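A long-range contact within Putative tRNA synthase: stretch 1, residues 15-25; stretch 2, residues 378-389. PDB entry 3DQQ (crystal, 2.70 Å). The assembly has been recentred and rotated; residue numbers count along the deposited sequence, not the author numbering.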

# COMPACT_ATOMS: atom_id res chain seq x y z
N ALA A 15 -14.05 -3.50 18.27
CA ALA A 15 -14.33 -3.79 19.67
C ALA A 15 -13.93 -2.58 20.45
O ALA A 15 -14.70 -2.08 21.24
CB ALA A 15 -13.56 -4.99 20.17
N THR A 16 -12.73 -2.05 20.22
CA THR A 16 -12.32 -0.96 21.06
C THR A 16 -13.03 0.36 20.71
O THR A 16 -13.24 1.18 21.58
CB THR A 16 -10.75 -0.83 21.32
OG1 THR A 16 -10.29 0.45 20.91
CG2 THR A 16 -9.93 -1.93 20.74
N ASP A 17 -13.48 0.52 19.48
CA ASP A 17 -14.29 1.68 19.10
C ASP A 17 -15.62 1.70 19.86
O ASP A 17 -15.98 2.69 20.50
CB ASP A 17 -14.54 1.66 17.59
CG ASP A 17 -15.20 2.95 17.06
OD1 ASP A 17 -14.71 4.07 17.40
OD2 ASP A 17 -16.19 2.86 16.25
N ILE A 18 -16.36 0.59 19.85
CA ILE A 18 -17.60 0.55 20.59
C ILE A 18 -17.34 0.72 22.08
O ILE A 18 -18.06 1.46 22.75
CB ILE A 18 -18.45 -0.69 20.24
CG1 ILE A 18 -19.84 -0.55 20.87
CG2 ILE A 18 -17.79 -1.98 20.66
CD1 ILE A 18 -20.87 -1.59 20.41
N ALA A 19 -16.31 0.08 22.61
CA ALA A 19 -16.02 0.22 24.06
C ALA A 19 -15.75 1.66 24.42
O ALA A 19 -16.09 2.13 25.48
CB ALA A 19 -14.87 -0.63 24.49
N SER A 20 -15.15 2.37 23.51
CA SER A 20 -14.83 3.72 23.80
C SER A 20 -16.09 4.56 23.83
O SER A 20 -16.20 5.43 24.66
CB SER A 20 -13.86 4.25 22.79
OG SER A 20 -13.62 5.61 23.09
N PHE A 21 -17.03 4.31 22.92
CA PHE A 21 -18.29 5.04 22.94
C PHE A 21 -19.05 4.77 24.22
O PHE A 21 -19.67 5.67 24.76
CB PHE A 21 -19.18 4.71 21.74
CG PHE A 21 -18.82 5.48 20.53
CD1 PHE A 21 -17.95 4.96 19.60
CD2 PHE A 21 -19.31 6.73 20.33
CE1 PHE A 21 -17.56 5.70 18.48
CE2 PHE A 21 -18.94 7.48 19.20
CZ PHE A 21 -18.06 6.96 18.30
N LEU A 22 -19.01 3.54 24.72
CA LEU A 22 -19.73 3.27 25.98
C LEU A 22 -19.11 4.09 27.12
O LEU A 22 -19.82 4.75 27.89
CB LEU A 22 -19.78 1.79 26.32
CG LEU A 22 -20.49 0.87 25.31
CD1 LEU A 22 -20.28 -0.60 25.70
CD2 LEU A 22 -21.96 1.24 25.17
N VAL A 23 -17.78 4.10 27.18
CA VAL A 23 -17.11 4.84 28.25
C VAL A 23 -17.32 6.34 28.11
O VAL A 23 -17.62 7.01 29.08
CB VAL A 23 -15.62 4.48 28.35
CG1 VAL A 23 -14.92 5.44 29.29
CG2 VAL A 23 -15.48 3.01 28.80
N GLU A 24 -17.21 6.86 26.91
CA GLU A 24 -17.44 8.29 26.68
C GLU A 24 -18.87 8.70 26.98
O GLU A 24 -19.13 9.87 27.15
CB GLU A 24 -17.09 8.70 25.25
CG GLU A 24 -15.59 8.48 24.95
CD GLU A 24 -14.67 9.29 25.87
OE1 GLU A 24 -14.89 10.53 25.91
OE2 GLU A 24 -13.76 8.72 26.54
N ASN A 25 -19.78 7.76 27.07
CA ASN A 25 -21.15 8.11 27.38
C ASN A 25 -21.59 7.51 28.69
O ASN A 25 -22.77 7.32 28.90
CB ASN A 25 -22.05 7.68 26.24
CG ASN A 25 -21.84 8.51 25.01
OD1 ASN A 25 -22.42 9.55 24.90
ND2 ASN A 25 -20.99 8.08 24.10
N HIS A 378 -9.44 -2.41 30.94
CA HIS A 378 -10.38 -1.35 31.24
C HIS A 378 -10.19 -0.26 30.23
O HIS A 378 -9.07 0.18 30.00
CB HIS A 378 -10.12 -0.76 32.63
CG HIS A 378 -10.30 -1.73 33.75
ND1 HIS A 378 -11.55 -2.04 34.27
CD2 HIS A 378 -9.40 -2.46 34.46
CE1 HIS A 378 -11.40 -2.92 35.25
NE2 HIS A 378 -10.11 -3.19 35.38
N ILE A 379 -11.26 0.21 29.64
CA ILE A 379 -11.17 1.21 28.61
C ILE A 379 -11.23 2.59 29.25
O ILE A 379 -12.09 2.88 30.06
CB ILE A 379 -12.29 1.02 27.60
CG1 ILE A 379 -12.21 -0.41 27.01
CG2 ILE A 379 -12.22 2.11 26.52
CD1 ILE A 379 -11.21 -0.60 25.93
N GLY A 380 -10.27 3.42 28.91
CA GLY A 380 -10.13 4.72 29.52
C GLY A 380 -10.49 5.82 28.53
O GLY A 380 -11.26 5.59 27.59
N PRO A 381 -9.93 7.01 28.74
CA PRO A 381 -10.24 8.15 27.92
C PRO A 381 -9.59 8.11 26.55
O PRO A 381 -8.59 7.43 26.37
CB PRO A 381 -9.65 9.31 28.71
CG PRO A 381 -8.63 8.71 29.58
CD PRO A 381 -8.97 7.32 29.81
N CYS A 382 -10.19 8.86 25.62
CA CYS A 382 -9.66 9.01 24.28
C CYS A 382 -8.49 9.90 24.15
O CYS A 382 -8.47 10.96 24.74
CB CYS A 382 -10.66 9.70 23.42
SG CYS A 382 -11.78 8.55 22.97
N ILE A 383 -7.57 9.51 23.30
CA ILE A 383 -6.50 10.37 22.91
C ILE A 383 -6.96 10.96 21.59
O ILE A 383 -6.81 12.12 21.35
CB ILE A 383 -5.18 9.58 22.80
CG1 ILE A 383 -4.88 8.87 24.14
CG2 ILE A 383 -4.06 10.51 22.42
CD1 ILE A 383 -4.02 7.65 24.04
N SER A 384 -7.55 10.14 20.74
CA SER A 384 -8.08 10.57 19.46
C SER A 384 -9.23 9.64 19.26
O SER A 384 -9.35 8.64 19.94
CB SER A 384 -7.07 10.34 18.33
OG SER A 384 -6.04 11.33 18.30
N PRO A 385 -10.09 9.94 18.31
CA PRO A 385 -11.21 9.03 18.12
C PRO A 385 -10.74 7.65 17.79
O PRO A 385 -9.88 7.49 16.93
CB PRO A 385 -11.95 9.64 16.93
CG PRO A 385 -11.60 11.11 17.01
CD PRO A 385 -10.16 11.11 17.41
N GLY A 386 -11.30 6.66 18.49
CA GLY A 386 -11.03 5.24 18.25
C GLY A 386 -9.84 4.74 19.05
O GLY A 386 -9.58 3.54 19.07
N VAL A 387 -9.13 5.65 19.71
CA VAL A 387 -7.87 5.33 20.34
C VAL A 387 -7.80 5.84 21.75
O VAL A 387 -7.23 6.91 21.98
CB VAL A 387 -6.73 5.91 19.54
CG1 VAL A 387 -5.38 5.39 20.08
CG2 VAL A 387 -6.95 5.57 18.08
N PRO A 388 -8.35 5.07 22.69
CA PRO A 388 -8.29 5.36 24.10
C PRO A 388 -7.07 4.77 24.82
O PRO A 388 -6.49 3.79 24.36
CB PRO A 388 -9.49 4.62 24.63
CG PRO A 388 -9.51 3.40 23.81
CD PRO A 388 -9.09 3.83 22.44
N TRP A 389 -6.72 5.35 25.95
CA TRP A 389 -5.84 4.69 26.90
C TRP A 389 -6.60 3.53 27.50
O TRP A 389 -7.77 3.63 27.76
CB TRP A 389 -5.44 5.64 28.05
CG TRP A 389 -4.20 6.45 27.76
CD1 TRP A 389 -4.13 7.80 27.52
CD2 TRP A 389 -2.88 5.95 27.67
NE1 TRP A 389 -2.83 8.16 27.31
CE2 TRP A 389 -2.04 7.05 27.39
CE3 TRP A 389 -2.30 4.68 27.82
CZ2 TRP A 389 -0.67 6.91 27.24
CZ3 TRP A 389 -0.95 4.55 27.70
CH2 TRP A 389 -0.14 5.66 27.40
O HOH W 1 -13.06 6.26 25.76

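The helical segment around residues 15-24 packs across a strand-turn-strand segment more than 350 residues further along the chain, its axis crossing strand 378-382 at 72° with a closest approach of 8.1 Å. No direct hydrogen bond joins the two stretches, so the contact, which buries 436 Å² in all, rests on apolar packing, van der Waals approach and one bridging water.

The apolar part centres on Ile-379, which points toward the helix and has more of its surface covered than any other residue here. Ala-19 and Val-23, one helical turn apart, both meet it: Ala-19 CB lies 3.7 Å from Ile-379 CG1, and Val-23 CG2 lies 3.9 Å from Ile-379 CB. Ile-379 CG2 reaches the helix backbone as well, 4.1 Å from Ser-20 CA.

Water 1 supplies the polar link. It is hydrogen-bonded to Ser-20 OG at 2.8 Å and lies 2.7 Å from both Glu-24 OE2 and Gly-380 O, to either of which it can donate; further acceptors elsewhere in the structure compete for its protons. Ser-20 and Glu-24 are a turn apart, and the m, m conformation of Glu-24 carries its carboxylate to the water although its CA-to-CB bond points sideways. Glu-24 OE2 and Gly-380 O are themselves 4.1 Å apart, a gap the water spans.

The remaining contacts are van der Waals approaches involving polar atoms. Ser-20 OG sits 3.5 Å from Cys-382 SG, and Glu-24 OE2 is 3.7 Å from Cys-382 N. Toward the N-terminal end of stretch 1, the type II turn from Ser-384 to Val-387 brings the backbones nearest, with the CA atoms of Asp-17 and Gly-386 4.9 Å apart. Gly-386 adopts a positive phi of 89°, which favours glycine, and its CA lies 4.0 Å from Asp-17 OD1. Thr-16 OG1 approaches Gly-386 O at 3.7 Å and Pro-388 CD at 3.9 Å, extending the contact from the turn into the second strand.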